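Local structure of separin (Saccharomyces cerevisiae, 5U1T) at residues I454-F459 / I494-S499; K450-F455 / T486-T491; L417-V422 / L436-F441. The protein cleaves the Mcd1/Scc1 subunit of cohesin as a caspase-like cysteine protease, setting off chromosome segregation at the onset of anaphase. One frame throughout, in Å; residues are numbered along the deposited sequence.

Contact 1: I454-F459 / I494-S499; sequences IFSCLF and IEFSNS
The ring of Phe455 points its edge at one face of the Phe496 ring in an edge-to-face pair, the centroids 5.1 Å apart and the planes at 64°. Its CD2 and CE2 do the touching, and Phe455 CD2 comes within 3.6 Å of Phe496 CE1. CE2 stands above the rim of the Phe496 ring rather than its middle, and the opposite face is met by CG2 of Ile494, two residues back in the same loop. Phe459, four residues on and just past the helix, its N still bonded to Phe455 O, presents CD2 obliquely to the root of the same side chain, 3.8 Å from Phe496 CB. The three phenylalanines form an aromatic cluster between the C-terminal end of helix 448-458 and the loop that leads to helix 501-509, within the helical domain of separase. Leu507 of that next helix touches both Phe459 and Phe496, while Cys477 and Cys484 of helix 470-485 pack on Phe459 and Phe455; large flat side chains suit a place where three helices converge. At the more exposed margin, Ser456 OG makes a weak hydrogen bond of 3.4 Å with Ser497 OG. The hydroxyl of Ser499, set between its own backbone N and carbonyl carbon (chi1 56°), donates to Phe496 O at 2.9 Å from above the carbonyl plane.

Contact 2: K450-F455 / T486-T491; sequences KKIEIF and TRLKIT
Leu488 carries CG anti to its own carbonyl carbon, beside the backbone N (chi1 -59°), and chi2 of 171° then places CD1; on helix 448-458, Phe455 sends CG out anti to its backbone N. The two side chains cross at about a right angle. Leu488 CD1 lies over one face of the Phe455 ring, 3.9 Å from the centroid and 23° off the ring normal, a CH-pi contact. The other methyl, CD2, rests against the helix backbone, 3.5 Å from Lys451 O, and touches Lys451 CB and Ile452 CG1 as well. The forked leucine thus suits its place, where the loop after helix 470-485 packs against a turn of helix 448-458 in the helical domain of separase. An alanine at Leu488 would probably leave the Phe455 face without its methyl partner and open a gap beside Ile452. Farther along, Ile452 CD1 meets Ile490 CG2 at 3.6 Å, two beta-branched side chains that extend the apolar contact. Lys451 lends its aliphatic part, its extended chain passing CD at 4.1 Å from Arg487 O. The guanidinium of Arg487 has its partner in Glu439 of helix 431-444.

Contact 3: L417-V422 / L436-F441; sequences LEISNV and LKFEKF
Helices 408-425 and 431-444 run antiparallel here, the axes of the segments 417-422 and 436-441 at 171° and 11.8 Å apart, with Glu418 CA and Lys437 CA the closest pair of alpha carbons at 8.7 Å. This is a helical hairpin, two successive helices joined by a short connection, and the wide spacing is bridged by long side chains. Glu418 puts CG anti to its backbone N (chi1 -171°) and then bends at chi2, while Lys437 reaches across extended beyond CG. The two cross at about a right angle, and Lys437 NZ donates to Glu418 OE1 at 3.1 Å in a salt bridge, on the syn side and 27° out of the carboxylate plane. Nearer the backbone, Glu418 CG packs 3.8 Å from Phe438 CE2 and lies at the edge of the Phe441 ring. Ile419 adds CG1 and CD1 to the same end of Phe438, with CG1 3.9 Å from Phe438 CZ. Within helix 431-444, Phe441 CD2 sits over the centre of the Phe438 ring, and Ile454 of helix 448-458 touches both. Glutamate suits this place because its methylenes can line the aromatic rings while its carboxylate meets a cation. Lys437 NZ also hydrogen-bonds to Ser392 OG of helix 388-404, so the ammonium has two partners, and its charge would be expected to favour the ionised form of the buried Glu418.

Overall arrangement
Helix 448-458 joins the three contacts: Ile454 and Phe455 belong to both contact 1 and contact 2, whose centres are 10 Å apart, and its Ile454, Cys457 and Leu458 pack on Phe438 of contact 3. Phe496 CZ of contact 1 approaches Ile490 CD1 of contact 2 at 4.2 Å, so the two loop segments touch. Contact 3 lies about 13 Å from contact 1 and 15 Å from contact 2, centre to centre, and the salt bridge between Arg487 and Glu439 is a charged tie between contacts 2 and 3. All lie away from the catalytic cysteine assigned by similarity, Cys1497.

Contact 1: I454-F459 / I494-S499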
loop_
_atom_site.group_PDB
_atom_site.type_symbol
_atom_site.label_atom_id
_atom_site.label_comp_id
_atom_site.label_asym_id
_atom_site.label_seq_id
_atom_site.Cartn_x
_atom_site.Cartn_y
_atom_site.Cartn_z
ATOM N N ILE A 454 -17.879 23.570 -32.903
ATOM C CA ILE A 454 -18.940 22.601 -32.654
ATOM C C ILE A 454 -19.061 22.334 -31.158
ATOM O O ILE A 454 -20.162 22.145 -30.638
ATOM C CB ILE A 454 -18.681 21.280 -33.404
ATOM C CG1 ILE A 454 -18.733 21.515 -34.919
ATOM C CG2 ILE A 454 -19.658 20.191 -32.960
ATOM C CD1 ILE A 454 -20.024 22.164 -35.407
ATOM N N PHE A 455 -17.943 22.354 -30.465
ATOM C CA PHE A 455 -17.932 22.031 -29.058
ATOM C C PHE A 455 -18.767 23.006 -28.279
ATOM O O PHE A 455 -19.398 22.657 -27.307
ATOM C CB PHE A 455 -16.516 22.026 -28.504
ATOM C CG PHE A 455 -16.461 21.753 -27.044
ATOM C CD1 PHE A 455 -16.753 20.513 -26.560
ATOM C CD2 PHE A 455 -16.157 22.748 -26.159
ATOM C CE1 PHE A 455 -16.734 20.268 -25.220
ATOM C CE2 PHE A 455 -16.140 22.513 -24.817
ATOM C CZ PHE A 455 -16.426 21.268 -24.350
ATOM N N SER A 456 -18.780 24.242 -28.731
ATOM C CA SER A 456 -19.403 25.325 -28.006
ATOM C C SER A 456 -20.902 25.339 -28.137
ATOM O O SER A 456 -21.584 25.967 -27.363
ATOM C CB SER A 456 -18.857 26.643 -28.506
ATOM O OG SER A 456 -18.464 27.447 -27.440
ATOM N N CYS A 457 -21.410 24.667 -29.148
ATOM C CA CYS A 457 -22.819 24.452 -29.280
ATOM C C CYS A 457 -23.283 23.516 -28.203
ATOM O O CYS A 457 -24.411 23.576 -27.796
ATOM C CB CYS A 457 -23.141 23.881 -30.650
ATOM S SG CYS A 457 -22.748 24.943 -32.039
ATOM N N LEU A 458 -22.411 22.652 -27.723
ATOM C CA LEU A 458 -22.811 21.727 -26.694
ATOM C C LEU A 458 -22.433 22.247 -25.337
ATOM O O LEU A 458 -23.166 22.109 -24.404
ATOM C CB LEU A 458 -22.154 20.382 -26.931
ATOM C CG LEU A 458 -22.328 19.215 -25.974
ATOM C CD1 LEU A 458 -21.769 19.571 -24.627
ATOM C CD2 LEU A 458 -23.742 18.735 -25.860
ATOM N N PHE A 459 -21.271 22.842 -25.218
ATOM C CA PHE A 459 -20.873 23.365 -23.928
ATOM C C PHE A 459 -21.506 24.727 -23.800
ATOM O O PHE A 459 -20.896 25.760 -24.085
ATOM C CB PHE A 459 -19.355 23.402 -23.778
ATOM C CG PHE A 459 -18.897 23.500 -22.365
ATOM C CD1 PHE A 459 -18.930 22.395 -21.542
ATOM C CD2 PHE A 459 -18.438 24.701 -21.856
ATOM C CE1 PHE A 459 -18.501 22.474 -20.215
ATOM C CE2 PHE A 459 -18.006 24.795 -20.535
ATOM C CZ PHE A 459 -18.043 23.681 -19.716
ATOM N N ILE A 494 -9.481 28.513 -22.801
ATOM C CA ILE A 494 -10.524 29.135 -23.611
ATOM C C ILE A 494 -11.701 29.428 -22.703
ATOM O O ILE A 494 -12.273 28.500 -22.137
ATOM C CB ILE A 494 -11.033 28.205 -24.754
ATOM C CG1 ILE A 494 -9.927 27.822 -25.739
ATOM C CG2 ILE A 494 -12.229 28.822 -25.448
ATOM C CD1 ILE A 494 -9.043 28.959 -26.089
ATOM N N GLU A 495 -12.097 30.681 -22.541
ATOM C CA GLU A 495 -13.320 30.909 -21.764
ATOM C C GLU A 495 -14.565 30.669 -22.599
ATOM O O GLU A 495 -15.019 31.556 -23.319
ATOM C CB GLU A 495 -13.376 32.308 -21.208
ATOM C CG GLU A 495 -14.623 32.498 -20.423
ATOM C CD GLU A 495 -14.705 33.873 -19.847
ATOM O OE1 GLU A 495 -15.472 34.075 -18.883
ATOM O OE2 GLU A 495 -14.002 34.768 -20.354
ATOM N N PHE A 496 -15.119 29.474 -22.515
ATOM C CA PHE A 496 -16.153 29.102 -23.460
ATOM C C PHE A 496 -17.348 30.024 -23.403
ATOM O O PHE A 496 -17.797 30.410 -22.324
ATOM C CB PHE A 496 -16.564 27.666 -23.233
ATOM C CG PHE A 496 -15.469 26.697 -23.556
ATOM C CD1 PHE A 496 -15.165 26.401 -24.876
ATOM C CD2 PHE A 496 -14.709 26.110 -22.541
ATOM C CE1 PHE A 496 -14.162 25.516 -25.177
ATOM C CE2 PHE A 496 -13.697 25.231 -22.841
ATOM C CZ PHE A 496 -13.425 24.930 -24.158
ATOM N N SER A 497 -17.834 30.382 -24.586
ATOM C CA SER A 497 -18.918 31.347 -24.734
ATOM C C SER A 497 -20.261 30.778 -24.325
ATOM O O SER A 497 -20.559 29.610 -24.585
ATOM C CB SER A 497 -18.985 31.843 -26.172
ATOM O OG SER A 497 -19.174 30.774 -27.087
ATOM N N ASN A 498 -21.058 31.599 -23.682
ATOM C CA ASN A 498 -22.376 31.244 -23.213
ATOM C C ASN A 498 -22.416 30.019 -22.327
ATOM O O ASN A 498 -23.124 29.083 -22.574
ATOM C CB ASN A 498 -23.382 31.167 -24.363
ATOM C CG ASN A 498 -24.820 31.085 -23.899
ATOM O OD1 ASN A 498 -25.168 31.609 -22.874
ATOM N ND2 ASN A 498 -25.644 30.428 -24.647
ATOM N N SER A 499 -21.611 30.041 -21.288
ATOM C CA SER A 499 -21.613 28.966 -20.295
ATOM C C SER A 499 -21.454 29.569 -18.912
ATOM O O SER A 499 -20.933 30.685 -18.770
ATOM C CB SER A 499 -20.501 27.951 -20.573
ATOM O OG SER A 499 -19.239 28.592 -20.636
#

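Contact 2: K450-F455 / T486-T491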
loop_
_atom_site.group_PDB
_atom_site.type_symbol
_atom_site.label_atom_id
_atom_site.label_comp_id
_atom_site.label_asym_id
_atom_site.label_seq_id
_atom_site.Cartn_x
_atom_site.Cartn_y
_atom_site.Cartn_z
ATOM N N LYS A 450 -12.627 24.390 -36.101
ATOM C CA LYS A 450 -13.994 23.972 -36.381
ATOM C C LYS A 450 -14.523 23.006 -35.314
ATOM O O LYS A 450 -15.711 23.048 -34.970
ATOM C CB LYS A 450 -14.083 23.364 -37.780
ATOM C CG LYS A 450 -13.939 24.395 -38.883
ATOM C CD LYS A 450 -14.170 23.797 -40.264
ATOM C CE LYS A 450 -14.119 24.863 -41.354
ATOM N NZ LYS A 450 -12.731 25.326 -41.650
ATOM N N LYS A 451 -13.637 22.159 -34.786
ATOM C CA LYS A 451 -13.978 21.262 -33.678
ATOM C C LYS A 451 -14.308 22.035 -32.413
ATOM O O LYS A 451 -15.278 21.724 -31.735
ATOM C CB LYS A 451 -12.840 20.288 -33.382
ATOM C CG LYS A 451 -12.692 19.182 -34.389
ATOM C CD LYS A 451 -11.571 18.234 -34.013
ATOM C CE LYS A 451 -11.138 17.419 -35.214
ATOM N NZ LYS A 451 -9.767 16.878 -34.985
ATOM N N ILE A 452 -13.492 23.034 -32.094
ATOM C CA ILE A 452 -13.766 23.892 -30.955
ATOM C C ILE A 452 -15.087 24.646 -31.141
ATOM O O ILE A 452 -15.792 24.949 -30.194
ATOM C CB ILE A 452 -12.618 24.882 -30.721
ATOM C CG1 ILE A 452 -11.344 24.115 -30.396
ATOM C CG2 ILE A 452 -12.927 25.806 -29.555
ATOM C CD1 ILE A 452 -10.226 24.995 -29.915
ATOM N N GLU A 453 -15.438 24.920 -32.383
ATOM C CA GLU A 453 -16.665 25.647 -32.684
ATOM C C GLU A 453 -17.894 24.802 -32.391
ATOM O O GLU A 453 -18.825 25.255 -31.718
ATOM C CB GLU A 453 -16.648 26.077 -34.138
ATOM C CG GLU A 453 -17.301 27.402 -34.417
ATOM C CD GLU A 453 -16.849 27.952 -35.755
ATOM O OE1 GLU A 453 -17.667 27.983 -36.714
ATOM O OE2 GLU A 453 -15.650 28.328 -35.838
ATOM N N ILE A 454 -17.879 23.570 -32.903
ATOM C CA ILE A 454 -18.940 22.601 -32.654
ATOM C C ILE A 454 -19.061 22.334 -31.158
ATOM O O ILE A 454 -20.162 22.145 -30.638
ATOM C CB ILE A 454 -18.681 21.280 -33.404
ATOM C CG1 ILE A 454 -18.733 21.515 -34.919
ATOM C CG2 ILE A 454 -19.658 20.191 -32.960
ATOM C CD1 ILE A 454 -20.024 22.164 -35.407
ATOM N N PHE A 455 -17.943 22.354 -30.465
ATOM C CA PHE A 455 -17.932 22.031 -29.058
ATOM C C PHE A 455 -18.767 23.006 -28.279
ATOM O O PHE A 455 -19.398 22.657 -27.307
ATOM C CB PHE A 455 -16.516 22.026 -28.504
ATOM C CG PHE A 455 -16.461 21.753 -27.044
ATOM C CD1 PHE A 455 -16.753 20.513 -26.560
ATOM C CD2 PHE A 455 -16.157 22.748 -26.159
ATOM C CE1 PHE A 455 -16.734 20.268 -25.220
ATOM C CE2 PHE A 455 -16.140 22.513 -24.817
ATOM C CZ PHE A 455 -16.426 21.268 -24.350
ATOM N N THR A 486 -11.498 16.660 -24.668
ATOM C CA THR A 486 -10.167 16.067 -24.860
ATOM C C THR A 486 -9.780 15.911 -26.338
ATOM O O THR A 486 -8.597 15.854 -26.688
ATOM C CB THR A 486 -10.101 14.698 -24.197
ATOM O OG1 THR A 486 -11.189 13.903 -24.695
ATOM C CG2 THR A 486 -10.208 14.827 -22.679
ATOM N N ARG A 487 -10.794 15.855 -27.197
ATOM C CA ARG A 487 -10.598 15.839 -28.645
ATOM C C ARG A 487 -10.191 17.198 -29.207
ATOM O O ARG A 487 -9.825 17.307 -30.371
ATOM C CB ARG A 487 -11.876 15.380 -29.338
ATOM C CG ARG A 487 -12.449 14.150 -28.714
ATOM C CD ARG A 487 -13.693 13.720 -29.420
ATOM N NE ARG A 487 -13.404 12.775 -30.491
ATOM C CZ ARG A 487 -13.086 11.500 -30.286
ATOM N NH1 ARG A 487 -13.003 11.031 -29.036
ATOM N NH2 ARG A 487 -12.841 10.700 -31.326
ATOM N N LEU A 488 -10.271 18.242 -28.397
ATOM C CA LEU A 488 -9.978 19.571 -28.913
ATOM C C LEU A 488 -8.502 19.855 -28.859
ATOM O O LEU A 488 -8.019 20.767 -29.529
ATOM C CB LEU A 488 -10.731 20.633 -28.131
ATOM C CG LEU A 488 -12.239 20.460 -28.165
ATOM C CD1 LEU A 488 -12.828 21.443 -27.185
ATOM C CD2 LEU A 488 -12.763 20.664 -29.573
ATOM N N LYS A 489 -7.796 19.082 -28.041
ATOM C CA LYS A 489 -6.361 19.254 -27.876
ATOM C C LYS A 489 -5.958 20.732 -27.687
ATOM O O LYS A 489 -5.185 21.278 -28.472
ATOM C CB LYS A 489 -5.630 18.642 -29.083
ATOM C CG LYS A 489 -5.442 17.114 -28.990
ATOM C CD LYS A 489 -5.433 16.444 -30.366
ATOM C CE LYS A 489 -4.683 17.277 -31.412
ATOM N NZ LYS A 489 -4.449 16.535 -32.706
ATOM N N ILE A 490 -6.496 21.381 -26.658
ATOM C CA ILE A 490 -6.160 22.776 -26.398
ATOM C C ILE A 490 -5.258 22.879 -25.161
ATOM O O ILE A 490 -5.388 22.103 -24.202
ATOM C CB ILE A 490 -7.434 23.649 -26.224
ATOM C CG1 ILE A 490 -7.964 23.585 -24.793
ATOM C CG2 ILE A 490 -8.517 23.239 -27.233
ATOM C CD1 ILE A 490 -9.326 24.194 -24.628
ATOM N N THR A 491 -4.318 23.819 -25.200
ATOM C CA THR A 491 -3.291 23.900 -24.163
ATOM C C THR A 491 -3.317 25.238 -23.443
ATOM O O THR A 491 -2.532 25.458 -22.523
ATOM C CB THR A 491 -1.866 23.663 -24.740
ATOM O OG1 THR A 491 -1.610 24.585 -25.810
ATOM C CG2 THR A 491 -1.729 22.235 -25.258
#

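Contact 3: L417-V422 / L436-F441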
loop_
_atom_site.group_PDB
_atom_site.type_symbol
_atom_site.label_atom_id
_atom_site.label_comp_id
_atom_site.label_asym_id
_atom_site.label_seq_id
_atom_site.Cartn_x
_atom_site.Cartn_y
_atom_site.Cartn_z
ATOM N N LEU A 417 -29.515 21.686 -34.704
ATOM C CA LEU A 417 -30.780 20.971 -34.726
ATOM C C LEU A 417 -30.825 19.989 -33.574
ATOM O O LEU A 417 -31.876 19.782 -32.955
ATOM C CB LEU A 417 -30.976 20.249 -36.050
ATOM C CG LEU A 417 -32.364 19.645 -36.239
ATOM C CD1 LEU A 417 -33.412 20.671 -35.934
ATOM C CD2 LEU A 417 -32.509 19.140 -37.649
ATOM N N GLU A 418 -29.670 19.381 -33.305
ATOM C CA GLU A 418 -29.484 18.514 -32.151
ATOM C C GLU A 418 -29.843 19.266 -30.873
ATOM O O GLU A 418 -30.687 18.822 -30.095
ATOM C CB GLU A 418 -28.035 18.006 -32.099
ATOM C CG GLU A 418 -27.780 16.935 -31.062
ATOM C CD GLU A 418 -28.832 15.825 -31.108
ATOM O OE1 GLU A 418 -28.916 15.101 -32.131
ATOM O OE2 GLU A 418 -29.584 15.680 -30.115
ATOM N N ILE A 419 -29.204 20.416 -30.679
ATOM C CA ILE A 419 -29.497 21.283 -29.543
ATOM C C ILE A 419 -30.965 21.677 -29.476
ATOM O O ILE A 419 -31.576 21.672 -28.401
ATOM C CB ILE A 419 -28.654 22.555 -29.583
ATOM C CG1 ILE A 419 -27.193 22.225 -29.283
ATOM C CG2 ILE A 419 -29.183 23.571 -28.590
ATOM C CD1 ILE A 419 -26.977 21.526 -27.945
ATOM N N SER A 420 -31.534 22.011 -30.625
ATOM C CA SER A 420 -32.933 22.385 -30.669
ATOM C C SER A 420 -33.774 21.308 -30.016
ATOM O O SER A 420 -34.487 21.582 -29.054
ATOM C CB SER A 420 -33.405 22.641 -32.104
ATOM O OG SER A 420 -32.983 23.924 -32.538
ATOM N N ASN A 421 -33.639 20.108 -30.537
ATOM C CA ASN A 421 -34.322 18.930 -30.061
ATOM C C ASN A 421 -34.175 18.737 -28.571
ATOM O O ASN A 421 -35.102 18.382 -27.874
ATOM C CB ASN A 421 -33.711 17.736 -30.757
ATOM C CG ASN A 421 -34.328 16.454 -30.326
ATOM O OD1 ASN A 421 -35.233 16.444 -29.528
ATOM N ND2 ASN A 421 -33.844 15.370 -30.847
ATOM N N VAL A 422 -32.970 18.941 -28.102
ATOM C CA VAL A 422 -32.666 18.817 -26.692
ATOM C C VAL A 422 -33.546 19.783 -25.911
ATOM O O VAL A 422 -34.183 19.400 -24.933
ATOM C CB VAL A 422 -31.199 19.108 -26.373
ATOM C CG1 VAL A 422 -31.021 19.226 -24.885
ATOM C CG2 VAL A 422 -30.297 18.019 -26.936
ATOM N N LEU A 436 -22.617 12.028 -26.558
ATOM C CA LEU A 436 -22.009 10.984 -27.376
ATOM C C LEU A 436 -22.180 11.315 -28.849
ATOM O O LEU A 436 -21.305 11.000 -29.661
ATOM C CB LEU A 436 -22.611 9.612 -27.068
ATOM C CG LEU A 436 -22.330 9.020 -25.687
ATOM C CD1 LEU A 436 -23.038 7.687 -25.524
ATOM C CD2 LEU A 436 -20.842 8.875 -25.465
ATOM N N LYS A 437 -23.307 11.946 -29.192
ATOM C CA LYS A 437 -23.534 12.440 -30.556
ATOM C C LYS A 437 -22.531 13.520 -30.913
ATOM O O LYS A 437 -21.910 13.478 -31.971
ATOM C CB LYS A 437 -24.953 13.000 -30.722
ATOM C CG LYS A 437 -26.025 11.956 -30.901
ATOM C CD LYS A 437 -27.308 12.574 -31.364
ATOM C CE LYS A 437 -28.263 11.518 -31.888
ATOM N NZ LYS A 437 -29.288 12.115 -32.821
ATOM N N PHE A 438 -22.385 14.489 -30.012
ATOM C CA PHE A 438 -21.516 15.625 -30.241
ATOM C C PHE A 438 -20.072 15.158 -30.305
ATOM O O PHE A 438 -19.238 15.776 -30.967
ATOM C CB PHE A 438 -21.723 16.699 -29.169
ATOM C CG PHE A 438 -22.610 17.862 -29.628
ATOM C CD1 PHE A 438 -22.060 18.978 -30.256
ATOM C CD2 PHE A 438 -23.981 17.830 -29.437
ATOM C CE1 PHE A 438 -22.856 20.036 -30.668
ATOM C CE2 PHE A 438 -24.785 18.887 -29.851
ATOM C CZ PHE A 438 -24.222 19.990 -30.469
ATOM N N GLU A 439 -19.785 14.040 -29.650
ATOM C CA GLU A 439 -18.505 13.387 -29.846
ATOM C C GLU A 439 -18.302 13.066 -31.332
ATOM O O GLU A 439 -17.246 13.350 -31.886
ATOM C CB GLU A 439 -18.405 12.119 -29.006
ATOM C CG GLU A 439 -17.070 11.433 -29.135
ATOM C CD GLU A 439 -16.797 10.483 -27.984
ATOM O OE1 GLU A 439 -17.766 9.862 -27.491
ATOM O OE2 GLU A 439 -15.621 10.360 -27.562
ATOM N N LYS A 440 -19.312 12.506 -31.989
ATOM C CA LYS A 440 -19.131 12.096 -33.378
ATOM C C LYS A 440 -19.049 13.311 -34.310
ATOM O O LYS A 440 -18.234 13.309 -35.234
ATOM C CB LYS A 440 -20.244 11.131 -33.817
ATOM C CG LYS A 440 -20.443 9.950 -32.847
ATOM C CD LYS A 440 -20.575 8.561 -33.527
ATOM C CE LYS A 440 -20.012 7.443 -32.613
ATOM N NZ LYS A 440 -19.989 6.060 -33.257
ATOM N N PHE A 441 -19.874 14.341 -34.066
ATOM C CA PHE A 441 -19.774 15.622 -34.792
ATOM C C PHE A 441 -18.356 16.181 -34.701
ATOM O O PHE A 441 -17.699 16.389 -35.721
ATOM C CB PHE A 441 -20.746 16.689 -34.247
ATOM C CG PHE A 441 -22.187 16.258 -34.206
ATOM C CD1 PHE A 441 -22.659 15.238 -35.017
ATOM C CD2 PHE A 441 -23.073 16.887 -33.348
ATOM C CE1 PHE A 441 -23.978 14.851 -34.959
ATOM C CE2 PHE A 441 -24.396 16.500 -33.290
ATOM C CZ PHE A 441 -24.845 15.480 -34.093
#